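Local coordinates for Ice-binding protein (Leucosporidium, PDB 3UYU), which binds to the surface of ice crystals and inhibits their growth, which confers freeze tolerance, with low thermal hysteresis activity, at residues A[15-20]-A[82-87]; A[23-28]-A[215-220]; A[110-115]-A[128-133]. The protein carries 2 engineered substitutions. All coordinates share one frame; numbering follows the deposited sequence.

Interaction 1: residues A[15-20]-A[82-87]; sequences AILAKA and AAVANA
Leu17 holds CG anti to its backbone N (chi1 -174°), and this carries CD2 out to the helix containing 82-87. Val84 answers with its two methyls split. CG1 lies anti to its own backbone N and meets Lys19. CG2 lies beside that N and meets Leu17. The contact is apolar.

Leu17 CD2 does most of the touching. Leu17 CD2 reaches the helix backbone, 3.5 Å from Ala83 C. The CB of Ala83 lies on one side, 3.7 Å from Leu17 CD2. One turn on, Ala87 CB is 4.2 Å from the same Leu17 CD2. Val84 CG2 completes the set, 4.0 Å from Leu17 CD2. The small alanine side chains let the leucine methyl come this close to the main chain.

Lys19 crosses Val84 with its aliphatic part, its CG lying 3.9 Å from Val84 CG1. Its CD and CE also pass close to that methyl. The chain bends at chi3 (78°), and NZ forms a salt bridge with Glu88, just beyond the segment.

Ile16 turns to the other face of the strand and packs on Val213 and Leu215. Leu17 O makes a weak hydrogen bond to a glycerol, probably from the crystallisation liquor.

Strand 16-18 and the helix segment run nearly perpendicular, at 88°, with their axes 9.1 Å apart at closest approach. This fits the ice-binding protein fold, in which a long helix lies alongside a right-handed beta-helix and crosses the strands of its coils.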
ATOM      1  N   ALA A  15     -12.901   3.527  -7.672  1.00  9.50           N
ATOM      2  CA  ALA A  15     -14.168   4.230  -7.444  1.00  9.79           C
ATOM      3  C   ALA A  15     -15.023   3.704  -6.313  1.00  9.91           C
ATOM      4  O   ALA A  15     -15.627   4.469  -5.590  1.00 10.83           O
ATOM      5  CB  ALA A  15     -14.977   4.227  -8.763  1.00 10.76           C
ATOM      6  N   ILE A  16     -15.071   2.373  -6.199  1.00 10.92           N
ATOM      7  CA  ILE A  16     -15.820   1.716  -5.140  1.00 10.16           C
ATOM      8  C   ILE A  16     -14.956   0.530  -4.664  1.00 10.15           C
ATOM      9  O   ILE A  16     -14.450  -0.234  -5.502  1.00 10.33           O
ATOM     10  CB  ILE A  16     -17.169   1.151  -5.689  1.00 12.00           C
ATOM     11  CG1 ILE A  16     -18.022   2.269  -6.281  1.00 12.05           C
ATOM     12  CG2 ILE A  16     -17.969   0.560  -4.542  1.00 12.78           C
ATOM     13  CD1 ILE A  16     -19.343   1.744  -6.872  1.00 13.36           C
ATOM     14  N   LEU A  17     -14.763   0.444  -3.357  1.00  9.73           N
ATOM     15  CA  LEU A  17     -14.067  -0.684  -2.747  1.00 10.22           C
ATOM     16  C   LEU A  17     -14.852  -1.124  -1.542  1.00 10.26           C
ATOM     17  O   LEU A  17     -15.234  -0.305  -0.755  1.00 11.04           O
ATOM     18  CB  LEU A  17     -12.637  -0.264  -2.329  1.00 10.73           C
ATOM     19  CG  LEU A  17     -11.720  -1.395  -1.801  1.00  9.24           C
ATOM     20  CD1 LEU A  17     -11.331  -2.368  -2.914  1.00 11.43           C
ATOM     21  CD2 LEU A  17     -10.450  -0.739  -1.265  1.00 14.62           C
ATOM     22  N   ALA A  18     -15.123  -2.434  -1.434  1.00 10.33           N
ATOM     23  CA  ALA A  18     -15.951  -2.932  -0.348  1.00 11.00           C
ATOM     24  C   ALA A  18     -15.430  -4.258   0.142  1.00 13.30           C
ATOM     25  O   ALA A  18     -14.831  -4.982  -0.591  1.00 14.31           O
ATOM     26  CB  ALA A  18     -17.470  -3.061  -0.764  1.00 13.06           C
ATOM     27  N   LYS A  19     -15.732  -4.559   1.381  1.00 13.16           N
ATOM     28  CA  LYS A  19     -15.234  -5.848   1.943  1.00 13.85           C
ATOM     29  C   LYS A  19     -16.194  -6.995   1.751  1.00 14.30           C
ATOM     30  O   LYS A  19     -15.763  -8.156   1.683  1.00 13.91           O
ATOM     31  CB  LYS A  19     -14.924  -5.656   3.434  1.00 13.61           C
ATOM     32  CG  LYS A  19     -13.641  -4.785   3.670  1.00 13.62           C
ATOM     33  CD  LYS A  19     -13.210  -4.772   5.129  1.00 16.68           C
ATOM     34  CE  LYS A  19     -12.514  -6.061   5.421  1.00 17.08           C
ATOM     35  NZ  LYS A  19     -12.022  -5.865   6.866  1.00 21.12           N
ATOM     36  N   ALA A  20     -17.490  -6.703   1.702  1.00 13.93           N
ATOM     37  CA  ALA A  20     -18.516  -7.748   1.738  1.00 16.07           C
ATOM     38  C   ALA A  20     -19.262  -7.946   0.434  1.00 16.17           C
ATOM     39  O   ALA A  20     -19.757  -9.010   0.153  1.00 18.79           O
ATOM     40  CB  ALA A  20     -19.529  -7.444   2.833  1.00 17.01           C
ATOM     41  N   ALA A  82      -4.041  -4.885  -0.326  1.00 11.19           N
ATOM     42  CA  ALA A  82      -3.384  -3.624  -0.044  1.00  9.95           C
ATOM     43  C   ALA A  82      -4.403  -2.480  -0.141  1.00  9.90           C
ATOM     44  O   ALA A  82      -4.420  -1.590   0.703  1.00 10.09           O
ATOM     45  CB  ALA A  82      -2.239  -3.378  -0.999  1.00 10.37           C
ATOM     46  N   ALA A  83      -5.279  -2.530  -1.151  1.00  9.88           N
ATOM     47  CA  ALA A  83      -6.312  -1.452  -1.265  1.00  9.85           C
ATOM     48  C   ALA A  83      -7.233  -1.391  -0.049  1.00 10.45           C
ATOM     49  O   ALA A  83      -7.452  -0.306   0.528  1.00  9.49           O
ATOM     50  CB  ALA A  83      -7.159  -1.691  -2.543  1.00  9.45           C
ATOM     51  N   VAL A  84      -7.701  -2.570   0.423  1.00 10.05           N
ATOM     52  CA  VAL A  84      -8.605  -2.619   1.602  1.00 11.12           C
ATOM     53  C   VAL A  84      -7.828  -2.221   2.892  1.00 10.58           C
ATOM     54  O   VAL A  84      -8.300  -1.404   3.681  1.00 12.18           O
ATOM     55  CB  VAL A  84      -9.173  -4.049   1.716  1.00 12.54           C
ATOM     56  CG1 VAL A  84      -9.811  -4.317   3.083  1.00 14.64           C
ATOM     57  CG2 VAL A  84     -10.203  -4.221   0.617  1.00 13.57           C
ATOM     58  N   ALA A  85      -6.572  -2.715   3.045  1.00 11.52           N
ATOM     59  CA  ALA A  85      -5.807  -2.309   4.253  1.00 11.10           C
ATOM     60  C   ALA A  85      -5.586  -0.807   4.278  1.00 10.63           C
ATOM     61  O   ALA A  85      -5.716  -0.175   5.285  1.00 11.48           O
ATOM     62  CB  ALA A  85      -4.450  -3.008   4.302  1.00 11.38           C
ATOM     63  N   ASN A  86      -5.205  -0.263   3.120  1.00  8.97           N
ATOM     64  CA  ASN A  86      -5.000   1.165   3.005  1.00  9.40           C
ATOM     65  C   ASN A  86      -6.307   2.011   3.281  1.00  8.20           C
ATOM     66  O   ASN A  86      -6.232   3.062   3.950  1.00  9.45           O
ATOM     67  CB  ASN A  86      -4.414   1.505   1.645  1.00  8.30           C
ATOM     68  CG  ASN A  86      -2.937   1.108   1.479  1.00 10.80           C
ATOM     69  OD1 ASN A  86      -2.254   0.582   2.441  1.00 16.78           O
ATOM     70  ND2 ASN A  86      -2.441   1.314   0.330  1.00  6.90           N
ATOM     71  N   ALA A  87      -7.443   1.481   2.811  1.00 10.27           N
ATOM     72  CA  ALA A  87      -8.712   2.133   3.065  1.00 11.40           C
ATOM     73  C   ALA A  87      -9.057   2.106   4.542  1.00 10.84           C
ATOM     74  O   ALA A  87      -9.547   3.122   5.077  1.00 12.01           O
ATOM     75  CB  ALA A  87      -9.809   1.516   2.208  1.00  9.53           C
TER

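Interaction 2: residues A[23-28]-A[215-220]; sequences SSVPDS and LQKATV
Ser24 pairs with Leu215 and Val25 with Gln216 in parallel strands, with Leu215 N 2.8 Å from Ser23 O and Val25 N 2.8 Å from Leu215 O. Lys217 N then bonds to Val25 O where both chains turn. Lys217 has a left-handed backbone conformation, and a cis peptide precedes Asp27.

Lys217 bends at chi4 (-87°), which brings NZ back to the other turn. Lys217 NZ lies 2.7 Å from Pro26 O, in the carbonyl plane on a lone pair. A water also links Lys217 NZ to Asp27 N.

Ser28 OG is buried and takes a nearly straight bond (172°) from Ala218 N, 3.1 Å away. Ser28 OG also shares a hydrogen bond with Ser24 OG at 2.8 Å, and Ser24 OG is bonded in turn to Gln62. Leu215 CB packs against Ser28 OG at 3.5 Å. On the opposite sheet face the Val25 and Gln216 side chains cross, Val25 CG1 touching Gln216 CG.

Ser23 lies next to Thr45 and Ala214, both inferred ice-binding sites. The turns are joined by side-chain bonds as well as backbone ones. The lysine is held by a neutral carbonyl and water, and its charge probably polarises that carbonyl; Asp27 OD1 is 6.5 Å from Lys217 NZ, too far for a salt bridge.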
ATOM      1  N   SER A  23     -23.620  -4.314  -4.966  1.00 12.34           N
ATOM      2  CA  SER A  23     -24.763  -4.720  -5.817  1.00 15.01           C
ATOM      3  C   SER A  23     -25.193  -3.537  -6.682  1.00 14.29           C
ATOM      4  O   SER A  23     -24.921  -2.394  -6.287  1.00 12.97           O
ATOM      5  CB  SER A  23     -25.976  -5.090  -4.948  1.00 13.03           C
ATOM      6  OG  SER A  23     -26.355  -4.058  -4.039  1.00 14.98           O
ATOM      7  N   SER A  24     -25.827  -3.803  -7.822  1.00 13.09           N
ATOM      8  CA  SER A  24     -26.374  -2.719  -8.610  1.00 14.75           C
ATOM      9  C   SER A  24     -27.767  -3.131  -9.078  1.00 14.56           C
ATOM     10  O   SER A  24     -27.945  -4.254  -9.640  1.00 15.98           O
ATOM     11  CB  SER A  24     -25.492  -2.531  -9.841  1.00 13.50           C
ATOM     12  OG  SER A  24     -26.069  -1.498 -10.685  1.00 14.27           O
ATOM     13  N   VAL A  25     -28.718  -2.217  -8.864  1.00 15.31           N
ATOM     14  CA  VAL A  25     -29.902  -2.263  -9.722  1.00 16.75           C
ATOM     15  C   VAL A  25     -29.609  -1.485 -11.070  1.00 15.53           C
ATOM     16  O   VAL A  25     -29.338  -0.281 -11.030  1.00 14.29           O
ATOM     17  CB  VAL A  25     -31.226  -1.938  -8.998  1.00 18.53           C
ATOM     18  CG1 VAL A  25     -31.268  -1.978  -7.470  1.00 18.73           C
ATOM     19  CG2 VAL A  25     -32.338  -1.472  -9.873  1.00 18.46           C
ATOM     20  N   PRO A  26     -29.596  -2.160 -12.220  1.00 15.10           N
ATOM     21  CA  PRO A  26     -29.067  -1.509 -13.463  1.00 15.25           C
ATOM     22  C   PRO A  26     -30.057  -0.486 -14.040  1.00 15.95           C
ATOM     23  O   PRO A  26     -31.275  -0.631 -13.799  1.00 18.43           O
ATOM     24  CB  PRO A  26     -28.827  -2.666 -14.469  1.00 17.08           C
ATOM     25  CG  PRO A  26     -29.518  -3.889 -13.777  1.00 17.59           C
ATOM     26  CD  PRO A  26     -29.964  -3.591 -12.400  1.00 16.68           C
ATOM     27  N   ASP A  27     -29.559   0.527 -14.756  1.00 14.49           N
ATOM     28  CA  ASP A  27     -28.118   0.711 -15.082  1.00 16.13           C
ATOM     29  C   ASP A  27     -27.456   1.741 -14.172  1.00 15.92           C
ATOM     30  O   ASP A  27     -27.828   2.902 -14.129  1.00 15.87           O
ATOM     31  CB  ASP A  27     -27.968   1.225 -16.494  1.00 15.62           C
ATOM     32  CG  ASP A  27     -28.277   0.172 -17.549  1.00 21.06           C
ATOM     33  OD1 ASP A  27     -28.791   0.588 -18.630  1.00 24.82           O
ATOM     34  OD2 ASP A  27     -28.006  -1.045 -17.321  1.00 23.18           O
ATOM     35  N   SER A  28     -26.443   1.286 -13.431  1.00 14.37           N
ATOM     36  CA  SER A  28     -25.501   2.194 -12.810  1.00 12.74           C
ATOM     37  C   SER A  28     -24.420   2.570 -13.839  1.00 12.21           C
ATOM     38  O   SER A  28     -24.232   1.978 -14.912  1.00 12.41           O
ATOM     39  CB  SER A  28     -24.871   1.528 -11.607  1.00 12.05           C
ATOM     40  OG  SER A  28     -25.861   1.338 -10.606  1.00 12.12           O
ATOM     41  N   LEU A 215     -25.843   0.011  -5.090  1.00 12.69           N
ATOM     42  CA  LEU A 215     -26.069   1.071  -6.100  1.00 13.39           C
ATOM     43  C   LEU A 215     -27.483   0.857  -6.664  1.00 14.74           C
ATOM     44  O   LEU A 215     -27.831  -0.268  -7.025  1.00 15.19           O
ATOM     45  CB  LEU A 215     -25.108   0.937  -7.230  1.00 14.24           C
ATOM     46  CG  LEU A 215     -23.657   1.032  -6.708  1.00 14.20           C
ATOM     47  CD1 LEU A 215     -22.862   0.791  -7.903  1.00 13.37           C
ATOM     48  CD2 LEU A 215     -23.302   2.386  -5.959  1.00 16.92           C
ATOM     49  N   GLN A 216     -28.249   1.927  -6.774  1.00 13.08           N
ATOM     50  CA  GLN A 216     -29.590   1.876  -7.430  1.00 13.08           C
ATOM     51  C   GLN A 216     -29.557   2.866  -8.620  1.00 11.63           C
ATOM     52  O   GLN A 216     -29.705   4.097  -8.426  1.00 14.00           O
ATOM     53  CB  GLN A 216     -30.641   2.246  -6.397  1.00 13.34           C
ATOM     54  CG  GLN A 216     -30.839   1.267  -5.286  1.00 16.01           C
ATOM     55  CD  GLN A 216     -31.766   1.747  -4.168  1.00 17.29           C
ATOM     56  OE1 GLN A 216     -32.447   2.805  -4.249  1.00 20.69           O
ATOM     57  NE2 GLN A 216     -31.796   0.972  -3.075  1.00 18.29           N
ATOM     58  N   LYS A 217     -29.291   2.349  -9.813  1.00 11.08           N
ATOM     59  CA  LYS A 217     -29.225   3.194 -11.039  1.00 11.83           C
ATOM     60  C   LYS A 217     -28.348   4.429 -10.742  1.00 14.12           C
ATOM     61  O   LYS A 217     -28.712   5.607 -10.979  1.00 13.36           O
ATOM     62  CB  LYS A 217     -30.645   3.642 -11.483  1.00 13.98           C
ATOM     63  CG  LYS A 217     -31.478   2.479 -11.819  1.00 15.38           C
ATOM     64  CD  LYS A 217     -32.777   2.906 -12.523  1.00 18.31           C
ATOM     65  CE  LYS A 217     -33.714   1.744 -12.729  1.00 21.31           C
ATOM     66  NZ  LYS A 217     -33.323   1.145 -13.998  1.00 23.27           N
ATOM     67  N   ALA A 218     -27.148   4.170 -10.210  1.00 13.00           N
ATOM     68  CA  ALA A 218     -26.384   5.273  -9.567  1.00 12.77           C
ATOM     69  C   ALA A 218     -25.105   5.544 -10.340  1.00 12.25           C
ATOM     70  O   ALA A 218     -24.553   4.646 -11.016  1.00 11.59           O
ATOM     71  CB  ALA A 218     -26.028   4.927  -8.149  1.00 14.41           C
ATOM     72  N   THR A 219     -24.633   6.786 -10.252  1.00 11.76           N
ATOM     73  CA  THR A 219     -23.436   7.225 -10.944  1.00 11.61           C
ATOM     74  C   THR A 219     -22.345   7.530  -9.921  1.00 10.80           C
ATOM     75  O   THR A 219     -22.621   8.187  -8.904  1.00 11.78           O
ATOM     76  CB  THR A 219     -23.784   8.499 -11.682  1.00 12.01           C
ATOM     77  OG1 THR A 219     -24.686   8.125 -12.766  1.00 16.27           O
ATOM     78  CG2 THR A 219     -22.578   9.208 -12.209  1.00 13.82           C
ATOM     79  N   VAL A 220     -21.143   7.001 -10.200  1.00 10.70           N
ATOM     80  CA  VAL A 220     -19.951   7.344  -9.400  1.00 10.02           C
ATOM     81  C   VAL A 220     -18.829   7.716 -10.342  1.00 10.99           C
ATOM     82  O   VAL A 220     -18.446   6.889 -11.165  1.00 10.64           O
ATOM     83  CB  VAL A 220     -19.476   6.142  -8.513  1.00 10.78           C
ATOM     84  CG1 VAL A 220     -18.169   6.584  -7.763  1.00 11.14           C
ATOM     85  CG2 VAL A 220     -20.557   5.792  -7.525  1.00 12.37           C
TER
HETATM   86  O   HOH W   1     -28.433  -2.533  -5.372  1.00 16.67           O
HETATM   87  O   HOH W   2     -31.345   2.478 -15.993  1.00 24.75           O

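Interaction 3: residues A[110-115]-A[128-133]; sequences LRDQTL and VPTDLT
Leu132 and Pro129 are the bumps that fit Leu110-Leu115 in these neighbouring coils of the right-handed beta-helix. Leu132 CD1 enters a hollow lined by Gln113 CB, 3.7 Å from it, and by Leu115 CD1, 3.8 Å from it. Leu110 CB closes the hollow more loosely. This side packs toward the interior, where Leu110 also meets Trp122 and Leu132 meets Phe158.

At the outer corner the Pro129 ring lies against one face of the Arg111 guanidinium, the side chains crossing at about a right angle. Pro129 CG lies 3.6 Å from the guanidinium plane of Arg111, offset toward the rim. Arg111 NE makes a salt bridge with Glu109. Thr130 CG2 rests against Arg111 CG and NH1.

Thr114 and Thr133 lie side by side and point the same way, and Thr133 OG1 bonds onward to Thr159. The backbones pair beside these threonines. Leu115 N donates to Thr133 O at 2.8 Å, and Thr133 N donates to Gln113 O.

Where the turns part, a water is held by Gln113 N and Asp131 O. Thr130 OG1 sits in the crowded position between its own N and C (chi1 68°). Thr130 OG1 donates to Asp131 O at 3.0 Å and accepts from Asp112 N at 2.8 Å.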
ATOM      1  N   LEU A 110     -27.880  19.333   8.841  1.00 18.23           N
ATOM      2  CA  LEU A 110     -27.146  20.366   8.106  1.00 17.58           C
ATOM      3  C   LEU A 110     -28.106  20.954   7.115  1.00 16.54           C
ATOM      4  O   LEU A 110     -28.313  20.399   6.024  1.00 16.49           O
ATOM      5  CB  LEU A 110     -25.888  19.838   7.413  1.00 16.73           C
ATOM      6  CG  LEU A 110     -24.791  19.305   8.332  1.00 19.25           C
ATOM      7  CD1 LEU A 110     -23.719  18.572   7.478  1.00 17.16           C
ATOM      8  CD2 LEU A 110     -24.218  20.413   9.283  1.00 24.30           C
ATOM      9  N   ARG A 111     -28.738  22.066   7.508  1.00 18.07           N
ATOM     10  CA  ARG A 111     -29.783  22.683   6.742  1.00 17.42           C
ATOM     11  C   ARG A 111     -29.355  24.066   6.235  1.00 17.40           C
ATOM     12  O   ARG A 111     -28.957  24.919   7.019  1.00 16.96           O
ATOM     13  CB  ARG A 111     -31.050  22.846   7.617  1.00 19.32           C
ATOM     14  CG  ARG A 111     -32.180  23.506   6.799  1.00 17.88           C
ATOM     15  CD  ARG A 111     -33.504  23.624   7.606  1.00 19.14           C
ATOM     16  NE  ARG A 111     -34.107  22.290   7.851  1.00 21.23           N
ATOM     17  CZ  ARG A 111     -34.862  21.630   6.988  1.00 19.34           C
ATOM     18  NH1 ARG A 111     -35.127  22.094   5.767  1.00 22.14           N
ATOM     19  NH2 ARG A 111     -35.332  20.445   7.330  1.00 23.09           N
ATOM     20  N   ASP A 112     -29.395  24.238   4.910  1.00 16.82           N
ATOM     21  CA  ASP A 112     -28.969  25.491   4.273  1.00 17.50           C
ATOM     22  C   ASP A 112     -27.564  25.945   4.727  1.00 17.25           C
ATOM     23  O   ASP A 112     -27.282  27.141   5.017  1.00 15.52           O
ATOM     24  CB  ASP A 112     -30.062  26.586   4.462  1.00 16.92           C
ATOM     25  CG  ASP A 112     -31.386  26.159   3.884  1.00 20.43           C
ATOM     26  OD1 ASP A 112     -31.427  25.569   2.772  1.00 22.99           O
ATOM     27  OD2 ASP A 112     -32.446  26.413   4.520  1.00 22.20           O
ATOM     28  N   GLN A 113     -26.647  24.969   4.825  1.00 16.24           N
ATOM     29  CA  GLN A 113     -25.295  25.251   5.308  1.00 14.49           C
ATOM     30  C   GLN A 113     -24.256  25.534   4.246  1.00 14.60           C
ATOM     31  O   GLN A 113     -24.351  25.037   3.085  1.00 14.26           O
ATOM     32  CB  GLN A 113     -24.742  24.069   6.138  1.00 16.48           C
ATOM     33  CG  GLN A 113     -25.421  23.902   7.504  1.00 16.06           C
ATOM     34  CD  GLN A 113     -24.921  24.872   8.567  1.00 20.91           C
ATOM     35  OE1 GLN A 113     -23.935  25.606   8.412  1.00 22.15           O
ATOM     36  NE2 GLN A 113     -25.635  24.860   9.692  1.00 26.07           N
ATOM     37  N   THR A 114     -23.342  26.412   4.606  1.00 14.01           N
ATOM     38  CA  THR A 114     -22.147  26.648   3.787  1.00 15.99           C
ATOM     39  C   THR A 114     -20.972  26.391   4.689  1.00 16.39           C
ATOM     40  O   THR A 114     -20.832  27.063   5.705  1.00 17.19           O
ATOM     41  CB  THR A 114     -22.101  28.091   3.274  1.00 16.93           C
ATOM     42  OG1 THR A 114     -23.169  28.325   2.381  1.00 16.48           O
ATOM     43  CG2 THR A 114     -20.758  28.416   2.608  1.00 19.53           C
ATOM     44  N   LEU A 115     -20.121  25.426   4.346  1.00 15.00           N
ATOM     45  CA  LEU A 115     -19.122  24.962   5.296  1.00 15.84           C
ATOM     46  C   LEU A 115     -17.743  25.434   4.926  1.00 15.30           C
ATOM     47  O   LEU A 115     -17.251  25.143   3.829  1.00 14.92           O
ATOM     48  CB  LEU A 115     -19.148  23.443   5.387  1.00 16.23           C
ATOM     49  CG  LEU A 115     -20.484  22.814   5.720  1.00 17.29           C
ATOM     50  CD1 LEU A 115     -20.244  21.320   5.733  1.00 16.57           C
ATOM     51  CD2 LEU A 115     -20.903  23.348   7.080  1.00 21.27           C
ATOM     52  N   VAL A 128     -28.862  15.648   5.974  1.00 15.32           N
ATOM     53  CA  VAL A 128     -28.620  16.776   5.078  1.00 15.16           C
ATOM     54  C   VAL A 128     -29.954  16.935   4.300  1.00 15.50           C
ATOM     55  O   VAL A 128     -30.174  16.319   3.269  1.00 16.41           O
ATOM     56  CB  VAL A 128     -27.380  16.535   4.168  1.00 13.73           C
ATOM     57  CG1 VAL A 128     -27.052  17.785   3.429  1.00 12.77           C
ATOM     58  CG2 VAL A 128     -26.140  16.004   4.988  1.00 14.31           C
ATOM     59  N   PRO A 129     -30.895  17.742   4.857  1.00 16.40           N
ATOM     60  CA  PRO A 129     -32.221  17.881   4.242  1.00 17.44           C
ATOM     61  C   PRO A 129     -32.292  18.815   3.016  1.00 16.27           C
ATOM     62  O   PRO A 129     -33.303  18.849   2.317  1.00 17.17           O
ATOM     63  CB  PRO A 129     -33.069  18.439   5.381  1.00 16.52           C
ATOM     64  CG  PRO A 129     -32.073  19.225   6.235  1.00 15.83           C
ATOM     65  CD  PRO A 129     -30.770  18.429   6.165  1.00 15.85           C
ATOM     66  N   THR A 130     -31.219  19.583   2.775  1.00 15.70           N
ATOM     67  CA  THR A 130     -31.160  20.587   1.704  1.00 18.23           C
ATOM     68  C   THR A 130     -29.809  20.496   0.993  1.00 18.06           C
ATOM     69  O   THR A 130     -28.912  19.702   1.358  1.00 19.51           O
ATOM     70  CB  THR A 130     -31.279  22.025   2.222  1.00 17.51           C
ATOM     71  OG1 THR A 130     -30.106  22.341   2.984  1.00 19.15           O
ATOM     72  CG2 THR A 130     -32.545  22.187   3.116  1.00 20.88           C
ATOM     73  N   ASP A 131     -29.630  21.309  -0.042  1.00 18.00           N
ATOM     74  CA  ASP A 131     -28.299  21.438  -0.617  1.00 16.15           C
ATOM     75  C   ASP A 131     -27.257  21.858   0.403  1.00 16.87           C
ATOM     76  O   ASP A 131     -27.583  22.508   1.403  1.00 18.95           O
ATOM     77  CB  ASP A 131     -28.325  22.514  -1.757  1.00 19.29           C
ATOM     78  CG  ASP A 131     -29.178  22.089  -2.945  1.00 19.40           C
ATOM     79  OD1 ASP A 131     -29.645  20.935  -3.083  1.00 19.35           O
ATOM     80  OD2 ASP A 131     -29.477  22.976  -3.790  1.00 28.05           O
ATOM     81  N   LEU A 132     -25.998  21.485   0.171  1.00 14.99           N
ATOM     82  CA  LEU A 132     -24.888  21.760   1.050  1.00 13.55           C
ATOM     83  C   LEU A 132     -23.738  22.306   0.211  1.00 13.25           C
ATOM     84  O   LEU A 132     -23.428  21.749  -0.864  1.00 15.73           O
ATOM     85  CB  LEU A 132     -24.448  20.434   1.723  1.00 12.10           C
ATOM     86  CG  LEU A 132     -23.227  20.492   2.674  1.00 14.79           C
ATOM     87  CD1 LEU A 132     -23.568  21.318   3.904  1.00 15.86           C
ATOM     88  CD2 LEU A 132     -22.889  19.015   3.067  1.00 17.08           C
ATOM     89  N   THR A 133     -23.161  23.399   0.662  1.00 14.03           N
ATOM     90  CA  THR A 133     -22.065  24.050  -0.066  1.00 14.67           C
ATOM     91  C   THR A 133     -20.790  23.965   0.721  1.00 14.30           C
ATOM     92  O   THR A 133     -20.787  24.198   1.913  1.00 15.14           O
ATOM     93  CB  THR A 133     -22.404  25.534  -0.276  1.00 14.78           C
ATOM     94  OG1 THR A 133     -23.599  25.634  -1.065  1.00 15.56           O
ATOM     95  CG2 THR A 133     -21.241  26.245  -1.032  1.00 16.56           C
TER
HETATM   96  O   HOH W   3     -26.975  22.157   4.119  1.00 16.22           O
HETATM   97  O   HOH W   4     -29.695  25.103   0.590  1.00 23.46           O

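In the fold
From the N terminus, strand 16-18 opens interaction 1 and strand 21-25 follows at once into interaction 2. Interaction 1 closes at 82-87, on helix 76-96. Interaction 2 stays open until 215-220, so the two cross along the chain. Interaction 3 opens at 110-115 and closes at 128-133, 13 residues apart at the closest ends. It is nested in the long loop of interaction 2 and comes after interaction 1. Interactions 1 and 2 touch inside the beta-helix, where Ile16 CD1 is 3.8 Å from Leu215 CD1. Interaction 3 lies apart, its centre about 25 Å from that of interaction 2. Together they tie the helix to the coils, early coils to late ones, and two successive coils.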